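Cysteine desulfurase (Thermococcus onnurineus, PDB 5B89) probably catalyses, with pyridoxal 5'-phosphate, the removal of sulfur from L-cysteine, passing it to a sulfur carrier and leaving L-alanine. Local coordinates at residues F102-N105 / T106-L110; V128-P131 / Y132-H135; L165-A168 / E169-K173; H182-N185 / A186-V189; V209-A212 / Q213-G216. One frame throughout, in Å; residues are numbered along the deposited sequence.

Contact 1 of 5, residues F102-N105 / T106-L110; sequences FTKN and TSESL. With PLP (pyridoxal-5'-phosphate), chain G.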
# COMPACT_ATOMS: atom_id res chain seq x y z
N PHE B 102 6.30 -7.05 -1.73
CA PHE B 102 5.77 -6.00 -0.90
C PHE B 102 4.33 -5.71 -1.23
O PHE B 102 3.90 -5.60 -2.38
CB PHE B 102 6.62 -4.74 -1.02
CG PHE B 102 7.99 -4.87 -0.43
CD1 PHE B 102 8.11 -5.07 0.94
CD2 PHE B 102 9.17 -4.76 -1.17
CE1 PHE B 102 9.35 -5.20 1.53
CE2 PHE B 102 10.40 -4.85 -0.55
CZ PHE B 102 10.52 -5.01 0.78
N THR B 103 3.57 -5.55 -0.16
CA THR B 103 2.15 -5.24 -0.16
C THR B 103 1.89 -4.05 0.77
O THR B 103 2.80 -3.47 1.23
CB THR B 103 1.33 -6.44 0.37
OG1 THR B 103 1.67 -6.66 1.72
CG2 THR B 103 1.66 -7.68 -0.42
N LYS B 104 0.63 -3.74 1.03
CA LYS B 104 0.36 -2.62 1.94
C LYS B 104 0.26 -3.01 3.40
O LYS B 104 0.46 -2.22 4.25
CB LYS B 104 -0.88 -1.79 1.52
CG LYS B 104 -2.17 -2.23 2.09
CD LYS B 104 -3.26 -1.18 1.89
CE LYS B 104 -3.62 -1.21 0.43
NZ LYS B 104 -4.05 -2.59 -0.01
N ASN B 105 -0.04 -4.26 3.64
CA ASN B 105 -0.22 -4.80 4.98
C ASN B 105 -0.47 -6.31 4.93
O ASN B 105 -0.57 -6.86 3.90
CB ASN B 105 -1.39 -4.10 5.73
CG ASN B 105 -2.71 -4.16 4.97
OD1 ASN B 105 -2.99 -5.05 4.28
ND2 ASN B 105 -3.49 -3.12 5.14
N THR B 106 -0.58 -6.91 6.10
CA THR B 106 -0.83 -8.38 6.18
C THR B 106 -2.10 -8.73 5.51
O THR B 106 -2.24 -9.74 4.84
CB THR B 106 -0.85 -8.86 7.62
OG1 THR B 106 0.44 -8.71 8.22
CG2 THR B 106 -1.28 -10.25 7.77
N SER B 107 -3.13 -7.88 5.71
CA SER B 107 -4.47 -8.15 5.18
C SER B 107 -4.40 -8.24 3.63
O SER B 107 -4.98 -9.25 3.06
CB SER B 107 -5.44 -7.08 5.56
OG SER B 107 -5.53 -7.03 7.01
N GLU B 108 -3.74 -7.32 2.96
CA GLU B 108 -3.54 -7.39 1.51
C GLU B 108 -2.82 -8.73 1.19
O GLU B 108 -3.27 -9.48 0.31
CB GLU B 108 -2.80 -6.22 0.92
CG GLU B 108 -2.60 -6.32 -0.58
CD GLU B 108 -1.68 -5.22 -1.16
OE1 GLU B 108 -1.65 -4.12 -0.61
OE2 GLU B 108 -1.18 -5.41 -2.28
N SER B 109 -1.71 -9.02 1.90
CA SER B 109 -0.99 -10.25 1.61
C SER B 109 -1.84 -11.51 1.69
O SER B 109 -1.82 -12.34 0.73
CB SER B 109 0.12 -10.41 2.61
OG SER B 109 1.10 -9.39 2.51
N LEU B 110 -2.69 -11.63 2.71
CA LEU B 110 -3.52 -12.85 2.83
C LEU B 110 -4.62 -12.90 1.79
O LEU B 110 -4.88 -13.95 1.22
CB LEU B 110 -4.13 -12.94 4.23
CG LEU B 110 -3.11 -13.15 5.35
CD1 LEU B 110 -3.71 -12.89 6.73
CD2 LEU B 110 -2.43 -14.52 5.33
N1 PLP G . -3.47 -10.86 11.65
C2 PLP G . -3.07 -10.70 12.95
C2A PLP G . -2.80 -11.89 13.84
C3 PLP G . -2.98 -9.37 13.41
O3 PLP G . -2.59 -9.15 14.69
C4 PLP G . -3.21 -8.28 12.53
C4A PLP G . -3.15 -6.83 13.13
C5 PLP G . -3.54 -8.57 11.18
C6 PLP G . -3.68 -9.87 10.74
C5A PLP G . -3.83 -7.40 10.24
O4P PLP G . -2.60 -6.64 10.03
P PLP G . -2.82 -5.39 9.16
O1P PLP G . -1.52 -4.75 9.16
O2P PLP G . -3.88 -4.56 9.90
O3P PLP G . -3.33 -5.81 7.86
O HOH W 1 1.27 -5.79 -3.73

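Contact 2 of 5, residues V128-P131 / Y132-H135; sequences VTTP and YEHH. With PLP (pyridoxal-5'-phosphate), chain G.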
# COMPACT_ATOMS: atom_id res chain seq x y z
N VAL B 128 -8.36 -25.69 6.12
CA VAL B 128 -8.35 -25.79 7.60
C VAL B 128 -7.71 -24.51 8.16
O VAL B 128 -6.67 -24.13 7.68
CB VAL B 128 -7.63 -26.99 8.06
CG1 VAL B 128 -7.48 -27.09 9.58
CG2 VAL B 128 -8.30 -28.26 7.49
N THR B 129 -8.33 -23.98 9.22
CA THR B 129 -7.73 -22.87 9.94
C THR B 129 -8.02 -23.05 11.42
O THR B 129 -8.51 -24.06 11.82
CB THR B 129 -8.21 -21.58 9.34
OG1 THR B 129 -7.52 -20.49 9.95
CG2 THR B 129 -9.65 -21.33 9.67
N THR B 130 -7.68 -22.06 12.23
CA THR B 130 -7.97 -22.06 13.68
C THR B 130 -9.28 -21.33 13.93
O THR B 130 -9.67 -20.48 13.17
CB THR B 130 -6.83 -21.47 14.55
OG1 THR B 130 -6.95 -20.04 14.60
CG2 THR B 130 -5.51 -21.83 14.12
N PRO B 131 -9.83 -21.49 15.11
CA PRO B 131 -11.01 -20.72 15.44
C PRO B 131 -10.66 -19.41 16.04
O PRO B 131 -11.56 -18.76 16.48
CB PRO B 131 -11.68 -21.54 16.52
CG PRO B 131 -10.60 -22.31 17.14
CD PRO B 131 -9.54 -22.52 16.10
N TYR B 132 -9.42 -19.02 16.07
CA TYR B 132 -9.05 -17.79 16.72
C TYR B 132 -8.52 -16.73 15.79
O TYR B 132 -7.95 -15.75 16.23
CB TYR B 132 -7.97 -18.06 17.77
CG TYR B 132 -8.13 -19.29 18.64
CD1 TYR B 132 -9.01 -19.32 19.68
CD2 TYR B 132 -7.33 -20.35 18.47
CE1 TYR B 132 -9.13 -20.42 20.49
CE2 TYR B 132 -7.44 -21.45 19.27
CZ TYR B 132 -8.36 -21.47 20.28
OH TYR B 132 -8.45 -22.58 21.04
N GLU B 133 -8.70 -16.95 14.52
CA GLU B 133 -8.17 -16.05 13.55
C GLU B 133 -8.70 -14.61 13.55
O GLU B 133 -9.83 -14.40 13.76
CB GLU B 133 -8.36 -16.64 12.16
CG GLU B 133 -7.69 -17.99 11.92
CD GLU B 133 -6.16 -17.97 12.07
OE1 GLU B 133 -5.54 -17.07 11.50
OE2 GLU B 133 -5.64 -18.85 12.74
N HIS B 134 -7.81 -13.67 13.27
CA HIS B 134 -8.16 -12.29 13.04
C HIS B 134 -8.98 -12.34 11.73
O HIS B 134 -8.77 -13.22 10.94
CB HIS B 134 -6.87 -11.49 12.87
CG HIS B 134 -7.03 -10.09 12.39
ND1 HIS B 134 -6.81 -8.99 13.19
CD2 HIS B 134 -7.30 -9.60 11.17
CE1 HIS B 134 -6.98 -7.90 12.48
NE2 HIS B 134 -7.27 -8.24 11.25
N HIS B 135 -9.87 -11.40 11.53
CA HIS B 135 -10.76 -11.37 10.37
C HIS B 135 -9.98 -11.42 9.06
O HIS B 135 -10.50 -11.97 8.04
CB HIS B 135 -11.67 -10.20 10.41
CG HIS B 135 -12.58 -10.20 11.62
ND1 HIS B 135 -13.07 -9.04 12.17
CD2 HIS B 135 -12.98 -11.21 12.40
CE1 HIS B 135 -13.82 -9.36 13.24
NE2 HIS B 135 -13.72 -10.66 13.44
N1 PLP G . -3.47 -10.86 11.65
C2 PLP G . -3.07 -10.70 12.95
C2A PLP G . -2.80 -11.89 13.84
C3 PLP G . -2.98 -9.37 13.41
O3 PLP G . -2.59 -9.15 14.69
C4 PLP G . -3.21 -8.28 12.53
C4A PLP G . -3.15 -6.83 13.13
C5 PLP G . -3.54 -8.57 11.18
C6 PLP G . -3.68 -9.87 10.74
C5A PLP G . -3.83 -7.40 10.24
O4P PLP G . -2.60 -6.64 10.03
P PLP G . -2.82 -5.39 9.16
O1P PLP G . -1.52 -4.75 9.16
O2P PLP G . -3.88 -4.56 9.90
O3P PLP G . -3.33 -5.81 7.86
O HOH W 2 -11.53 -15.53 15.70

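Contact 3 of 5, residues L165-A168 / E169-K173; sequences LSDA and EKKIK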
# COMPACT_ATOMS: atom_id res chain seq x y z
N LEU B 165 -3.68 -30.69 19.03
CA LEU B 165 -2.86 -31.11 17.94
C LEU B 165 -3.25 -32.45 17.35
O LEU B 165 -2.97 -32.71 16.24
CB LEU B 165 -1.40 -31.04 18.31
CG LEU B 165 -0.88 -29.61 18.47
CD1 LEU B 165 0.59 -29.64 18.74
CD2 LEU B 165 -1.17 -28.68 17.31
N SER B 166 -3.93 -33.26 18.13
CA SER B 166 -4.45 -34.53 17.66
C SER B 166 -5.58 -34.23 16.69
O SER B 166 -5.62 -34.79 15.66
CB SER B 166 -4.93 -35.38 18.83
OG SER B 166 -3.80 -35.83 19.50
N ASP B 167 -6.47 -33.33 17.03
CA ASP B 167 -7.48 -32.90 16.13
C ASP B 167 -6.85 -32.24 14.87
O ASP B 167 -7.37 -32.40 13.73
CB ASP B 167 -8.45 -31.92 16.81
CG ASP B 167 -9.63 -31.66 16.00
OD1 ASP B 167 -10.39 -32.60 15.67
OD2 ASP B 167 -9.92 -30.50 15.53
N ALA B 168 -5.78 -31.44 15.08
CA ALA B 168 -5.11 -30.83 13.91
C ALA B 168 -4.66 -31.86 12.89
O ALA B 168 -4.81 -31.71 11.74
CB ALA B 168 -3.93 -30.00 14.36
N GLU B 169 -4.12 -32.97 13.39
CA GLU B 169 -3.64 -33.99 12.47
C GLU B 169 -4.79 -34.59 11.71
O GLU B 169 -4.70 -34.80 10.49
CB GLU B 169 -3.02 -35.09 13.28
CG GLU B 169 -1.70 -34.85 13.91
CD GLU B 169 -1.20 -36.10 14.66
OE1 GLU B 169 -1.96 -36.66 15.47
OE2 GLU B 169 -0.05 -36.50 14.45
N LYS B 170 -5.89 -34.81 12.38
CA LYS B 170 -7.04 -35.35 11.73
C LYS B 170 -7.61 -34.43 10.70
O LYS B 170 -7.92 -34.86 9.65
CB LYS B 170 -8.13 -35.69 12.73
CG LYS B 170 -7.76 -36.83 13.60
CD LYS B 170 -8.64 -37.03 14.81
CE LYS B 170 -8.14 -38.26 15.56
NZ LYS B 170 -8.58 -38.45 16.96
N LYS B 171 -7.74 -33.17 11.03
CA LYS B 171 -8.30 -32.23 10.11
C LYS B 171 -7.41 -31.91 8.92
O LYS B 171 -7.90 -31.71 7.86
CB LYS B 171 -8.63 -30.93 10.82
CG LYS B 171 -9.72 -31.07 11.89
CD LYS B 171 -10.82 -30.12 11.59
CE LYS B 171 -12.08 -30.45 12.36
NZ LYS B 171 -11.93 -30.19 13.81
N ILE B 172 -6.11 -31.89 9.14
CA ILE B 172 -5.15 -31.44 8.09
C ILE B 172 -4.97 -32.59 7.05
O ILE B 172 -4.71 -32.32 5.88
CB ILE B 172 -3.83 -31.02 8.67
CG1 ILE B 172 -4.08 -29.72 9.49
CG2 ILE B 172 -2.78 -30.80 7.60
CD1 ILE B 172 -2.86 -29.33 10.31
N LYS B 173 -5.17 -33.85 7.47
CA LYS B 173 -5.14 -34.98 6.50
C LYS B 173 -6.23 -34.74 5.47
O LYS B 173 -7.39 -34.49 5.77
CB LYS B 173 -5.34 -36.31 7.26
CG LYS B 173 -5.40 -37.54 6.29
CD LYS B 173 -5.94 -38.77 7.02
CE LYS B 173 -6.07 -39.98 6.09
NZ LYS B 173 -4.78 -40.33 5.43
O HOH W 3 -5.11 -37.65 15.49

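Contact 4 of 5, residues H182-N185 / A186-V189; sequences HVSN and ALGV. With ALA (alanine), chain H; PLP (pyridoxal-5'-phosphate), chain G.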
# COMPACT_ATOMS: atom_id res chain seq x y z
N HIS B 182 0.35 -17.31 13.66
CA HIS B 182 1.41 -17.65 14.54
C HIS B 182 1.08 -17.29 15.98
O HIS B 182 1.31 -18.09 16.94
CB HIS B 182 2.70 -16.98 14.07
CG HIS B 182 3.94 -17.44 14.66
ND1 HIS B 182 5.17 -17.01 14.18
CD2 HIS B 182 4.22 -18.26 15.71
CE1 HIS B 182 6.14 -17.55 14.87
NE2 HIS B 182 5.59 -18.32 15.80
N VAL B 183 0.63 -16.08 16.19
CA VAL B 183 0.18 -15.53 17.48
C VAL B 183 -1.15 -14.88 17.32
O VAL B 183 -1.40 -14.14 16.42
CB VAL B 183 1.20 -14.44 17.93
CG1 VAL B 183 0.76 -13.72 19.26
CG2 VAL B 183 2.59 -15.03 18.10
N SER B 184 -2.08 -15.14 18.28
CA SER B 184 -3.34 -14.51 18.37
C SER B 184 -3.26 -13.06 18.88
O SER B 184 -2.71 -12.88 19.95
CB SER B 184 -4.22 -15.28 19.32
OG SER B 184 -5.43 -14.54 19.55
N ASN B 185 -3.83 -12.11 18.14
CA ASN B 185 -3.84 -10.71 18.55
C ASN B 185 -4.81 -10.45 19.69
O ASN B 185 -4.80 -9.37 20.20
CB ASN B 185 -4.20 -9.85 17.34
CG ASN B 185 -5.62 -10.09 16.86
OD1 ASN B 185 -6.02 -11.26 16.59
ND2 ASN B 185 -6.38 -9.03 16.74
N ALA B 186 -5.73 -11.34 19.99
CA ALA B 186 -6.69 -11.14 21.06
C ALA B 186 -6.31 -11.88 22.29
O ALA B 186 -6.50 -11.34 23.41
CB ALA B 186 -8.08 -11.60 20.61
N LEU B 187 -5.91 -13.14 22.17
CA LEU B 187 -5.50 -13.95 23.26
C LEU B 187 -4.04 -14.03 23.61
O LEU B 187 -3.66 -14.32 24.75
CB LEU B 187 -5.91 -15.44 23.05
CG LEU B 187 -7.39 -15.62 22.84
CD1 LEU B 187 -7.72 -17.04 22.37
CD2 LEU B 187 -8.09 -15.42 24.21
N GLY B 188 -3.14 -13.70 22.67
CA GLY B 188 -1.72 -13.86 22.89
C GLY B 188 -1.14 -15.26 22.87
O GLY B 188 0.03 -15.45 23.06
N VAL B 189 -1.98 -16.21 22.50
CA VAL B 189 -1.45 -17.55 22.32
C VAL B 189 -0.40 -17.66 21.19
O VAL B 189 -0.68 -17.08 20.10
CB VAL B 189 -2.56 -18.64 22.11
CG1 VAL B 189 -3.55 -18.30 21.04
CG2 VAL B 189 -1.94 -20.00 22.00
N ALA H . -4.03 -6.78 14.38
CA ALA H . -4.23 -5.42 15.10
C ALA H . -5.26 -5.36 16.26
O ALA H . -5.55 -6.46 16.79
CB ALA H . -4.56 -4.22 14.20
OXT ALA H . -5.73 -4.29 16.80
N1 PLP G . -3.47 -10.86 11.65
C2 PLP G . -3.07 -10.70 12.95
C2A PLP G . -2.80 -11.89 13.84
C3 PLP G . -2.98 -9.37 13.41
O3 PLP G . -2.59 -9.15 14.69
C4 PLP G . -3.21 -8.28 12.53
C4A PLP G . -3.15 -6.83 13.13
C5 PLP G . -3.54 -8.57 11.18
C6 PLP G . -3.68 -9.87 10.74
C5A PLP G . -3.83 -7.40 10.24
O4P PLP G . -2.60 -6.64 10.03
P PLP G . -2.82 -5.39 9.16
O1P PLP G . -1.52 -4.75 9.16
O2P PLP G . -3.88 -4.56 9.90
O3P PLP G . -3.33 -5.81 7.86

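Contact 5 of 5, residues V209-A212 / Q213-G216; sequences VDAA and QSAG. With PLP (pyridoxal-5'-phosphate), chain G.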
# COMPACT_ATOMS: atom_id res chain seq x y z
N VAL B 209 0.97 -18.92 6.71
CA VAL B 209 1.22 -18.45 8.09
C VAL B 209 0.90 -16.90 8.13
O VAL B 209 1.52 -16.12 7.40
CB VAL B 209 2.61 -18.69 8.59
CG1 VAL B 209 2.83 -18.19 9.99
CG2 VAL B 209 2.94 -20.19 8.53
N ASP B 210 0.02 -16.52 9.03
CA ASP B 210 -0.23 -15.10 9.37
C ASP B 210 0.69 -14.77 10.51
O ASP B 210 0.44 -15.14 11.69
CB ASP B 210 -1.71 -14.87 9.75
CG ASP B 210 -2.03 -13.46 10.32
OD1 ASP B 210 -1.05 -12.71 10.48
OD2 ASP B 210 -3.22 -13.25 10.72
N ALA B 211 1.83 -14.09 10.22
CA ALA B 211 2.86 -13.74 11.17
C ALA B 211 2.72 -12.24 11.58
O ALA B 211 3.72 -11.68 12.06
CB ALA B 211 4.22 -14.07 10.62
N ALA B 212 1.56 -11.69 11.47
CA ALA B 212 1.42 -10.24 11.73
C ALA B 212 1.77 -9.97 13.17
O ALA B 212 2.29 -8.88 13.44
CB ALA B 212 0.05 -9.77 11.41
N GLN B 213 1.48 -10.85 14.11
CA GLN B 213 1.77 -10.57 15.53
C GLN B 213 3.02 -11.18 16.04
O GLN B 213 3.46 -10.87 17.19
CB GLN B 213 0.64 -10.97 16.39
CG GLN B 213 -0.49 -10.13 16.25
CD GLN B 213 -0.18 -8.61 16.50
OE1 GLN B 213 0.80 -8.14 17.22
NE2 GLN B 213 -1.04 -7.82 15.86
N SER B 214 3.66 -12.01 15.26
CA SER B 214 4.92 -12.58 15.62
C SER B 214 6.18 -11.82 15.08
O SER B 214 7.22 -11.72 15.77
CB SER B 214 5.06 -14.02 15.22
OG SER B 214 4.82 -14.21 13.86
N ALA B 215 6.13 -11.31 13.85
CA ALA B 215 7.28 -10.68 13.27
C ALA B 215 7.79 -9.51 14.14
O ALA B 215 6.96 -8.63 14.55
CB ALA B 215 6.93 -10.18 11.90
N GLY B 216 9.09 -9.51 14.40
CA GLY B 216 9.66 -8.48 15.29
C GLY B 216 9.55 -8.71 16.75
O GLY B 216 10.16 -7.94 17.56
N1 PLP G . -3.47 -10.86 11.65
C2 PLP G . -3.07 -10.70 12.95
C2A PLP G . -2.80 -11.89 13.84
C3 PLP G . -2.98 -9.37 13.41
O3 PLP G . -2.59 -9.15 14.69
C4 PLP G . -3.21 -8.28 12.53
C4A PLP G . -3.15 -6.83 13.13
C5 PLP G . -3.54 -8.57 11.18
C6 PLP G . -3.68 -9.87 10.74
C5A PLP G . -3.83 -7.40 10.24
O4P PLP G . -2.60 -6.64 10.03
P PLP G . -2.82 -5.39 9.16
O1P PLP G . -1.52 -4.75 9.16
O2P PLP G . -3.88 -4.56 9.90
O3P PLP G . -3.33 -5.81 7.86
O HOH W 4 4.36 -8.02 15.00

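Contact 1 of 5, residues F102-N105 / T106-L110
With CG set between its own N and carbonyl carbon (chi1 56°), Asn105 curls its amide back over the first turn of helix 106-117, while Glu108, CG anti to the backbone N (chi1 -180°) and extended beyond, slides past Thr103 toward the end of strand 100-103. Asn105 is the N-cap: OD1 accepts from Glu108 N at 2.7 Å, nearly straight at 169°. Its ND2 donates to the carbonyl oxygens of Ala286 and Thr288 of the second subunit. Glu108 OE1 is gripped from both faces of its carboxylate. Lys104 N meets OE1 from one face at 2.8 Å; Lys104 NZ, on a chain bent at its last two torsions, forms a salt bridge to OE1 from the other at 2.9 Å. Glu108 OE2 takes a water that also donates to Phe102 O, and pairs with Lys104 of the second subunit, as Lys104 does with Glu108 there; this exchange probably helps keep the buried glutamate charged. Thr103 OG1 and Ser109 OG share a hydrogen bond of 2.9 Å, tying the strand end to the helix's first turn. Two donors of Ser107 then hold the cofactor: OG lies 2.7 Å and N 3.0 Å from PLP O3P, with Ser136 as a further partner of the hydroxyl. A phosphate cradled by a capped helix N-terminus after a strand and a short turn is characteristic of fold-type I pyridoxal-phosphate enzymes.

Contact 2 of 5, residues V128-P131 / Y132-H135
Pro131 and Tyr132 occupy the two central positions of a type I beta turn running from Thr130 to Glu133, just after strand 126-129 of the main sheet. The two side chains run alongside each other, and the proline covers one face of the phenol ring: Pro131 CG sits 3.8 Å from the centroid of the Tyr132 ring and only 8° off its normal, a CH-pi contact almost over the centre. Beyond the turn, the Tyr132 hydroxyl bonds to the carbonyl of Asp158. Glu133, at the last position, bends at its second torsion (chi2 -61°), which brings the carboxylate back across the mouth of the turn to Thr130. OE2 accepts from Thr130 OG1 at 2.6 Å, on the anti side and 22° out of the carboxylate plane; Gln181 N is a second donor to it. The same Thr130 OG1 accepts from Tyr132 N at 3.0 Å, an ST turn nested in the beta turn, and its hydroxyl is therefore fixed in rotation by one donor and one acceptor. Glu133 CG passes 3.2 Å from Thr129 OG1, whose own polar partner is the carbonyl of Ala179. A water donates to Glu133 O at 2.8 Å and weakly to Pro131 O. The turn delivers the chain to His134, whose imidazole lies flat over the pyridine ring of the cofactor, His134 CD2 being 3.7 Å from PLP C6.

Contact 3 of 5, residues L165-A168 / E169-K173
Asp167 OD2 is held by two donors, Lys171 NZ at 2.7 Å in a salt bridge and, outside the helix, the backbone N of Glu156. This is an i to i+4 ion pair along helix 165-172, which belongs to the crossover between the parallel strands 151-154 and 177-181 of the main sheet. The ammonium uses the syn lone pair of OD2, on the side of the other carboxylate oxygen. Asp167 swings CG anti to its N (chi1 -169°), and the lysine, bent at chi2 (-124°) and again at its last torsion, brings its end round to meet it. Lys171 NZ donates as well to Phe154 O, and the pair thereby fastens the helix to the end of the edge strand. One step along, the helix turns apolar: Ala168 CB lies 4.2 Å from Ile172 CD1, and both residues pack against helix 193-203, on Leu196 and Ile199. Beneath the side chains run ordinary helical bonds, among them Lys171 N to Asp167 O at 2.8 Å and Ile172 N to Ala168 O at 2.9 Å. Glu169 N is shared, reaching Leu165 O at 3.1 Å and, weakly, Ser166 O. The solvent-facing side carries Ser166, Glu169 and Lys170. There the extended Glu169 chain joins a water that donates to its OE1 at 3.3 Å and to Ser166 O at 2.9 Å.

Contact 4 of 5, residues H182-N185 / A186-V189
The backbone doubles back, 182-185 and 186-189 running 147° apart, clasped by Ser184 N to Val189 O at 3.0 Å and Gly188 N to Ser184 O at 2.9 Å. Gly188 makes the bend with a positive phi, at which a CB would press on the carbonyl oxygen of Leu187. Val183 CA adds a C-H...O contact to Val189 O at 3.2 Å. Inside the bend sits the Ser184 hydroxyl, its OG anti to the backbone N (chi1 172°) and turned toward the amides of the following residues. It accepts from Leu187 N at 3.0 Å and from Ala186 N at 3.2 Å, the latter bond closing an ST turn; two backbone N-H groups thus grip one buried oxygen. On the other side of the same residue, Ser184 CB rests on Val189 CG1 at 3.5 Å. This loop follows strand 177-181 of the large pyridoxal-phosphate-binding sheet and leads to helix 193-203, and it also meets the four-stranded sheet, Ala186 O bonding to Ser348 of strand 346-349, while Gly188 bonds to the backbone of Ala344 in the loop before that strand. Leu187 packs on Val380 and Leu384 of helix 378-384. Asn185 points out of the bend into the active site. Its ND2 donates to the carboxylate O of the bound alanine at 2.7 Å and 160°, and also to His375 O. Asn185 O receives Arg391 NH1, which binds the alanine too, while Val183 O lies 3.7 Å from the methyl carbon C2A of PLP.

Contact 5 of 5, residues V209-A212 / Q213-G216
Ala212 and Gln213, neighbours at the bend, line the cofactor ring together with Asp210. Asp210 OD2 lies 2.6 Å from PLP N1 at one edge of the pyridine. Ala212 CB presses on a face of that ring, 3.6 Å from PLP C2, on the side opposite His134. Gln213, bent at chi2 (-55°), turns its amide back toward the phenolic oxygen O3 of the cofactor; NE2 donates to PLP O3 at 2.4 Å, a very short bond whose length is doubtful because O3 is crowded in the model. Gln213 NE2 also donates to Thr43 O. In the next shell, Asp210 OD1 accepts from Ala212 N at 3.0 Å and 161°, an Asx turn that fixes the rotation of the carboxylate while OD2 faces the pyridine. Further out, Ala211 O gathers the donors of the bend: Ala215 N binds it at 3.0 Å in a nearly straight bond of 170°, and Ser214 N reaches the same oxygen at 3.2 Å in a weak bond; the Ser214 hydroxyl, also weakly bonded to it, has His182 as another weak partner. A water ties the carbonyls of the bend, donating to Ala212 O and Ala215 O at 2.7 Å each. Behind all this, Asp210 is anchored by backbone bonds to Val180 of the adjacent strand 177-181 and to His182 just beyond it. An aspartate at the C-terminal end of a central parallel strand, set against the pyridine nitrogen, is a hallmark of the fold-type I cofactor site.

Contacts 1, 2, 4 and 5 are buried and surround one pyridoxal phosphate; contact 3 lies partly exposed on an outer helix, its centre about 25 Å from the centre of the chain, and meets no ligand. Contacts 1, 2 and 5 extend from strands of the same seven-stranded sheet, and contact 4 from the loop after another. Contact 1 serves the phosphate with amide and hydroxyl donors and faces the second subunit, contact 5 serves the pyridine, contact 2 supplies the stacking imidazole, and contact 4 addresses the amino acid. Contacts 4 and 5 touch through His182 and Asp210, contacts 1 and 5 through Thr106 and Ala212. Ion pairs mark contacts 1 and 3, one buried at the dimer interface, one peripheral.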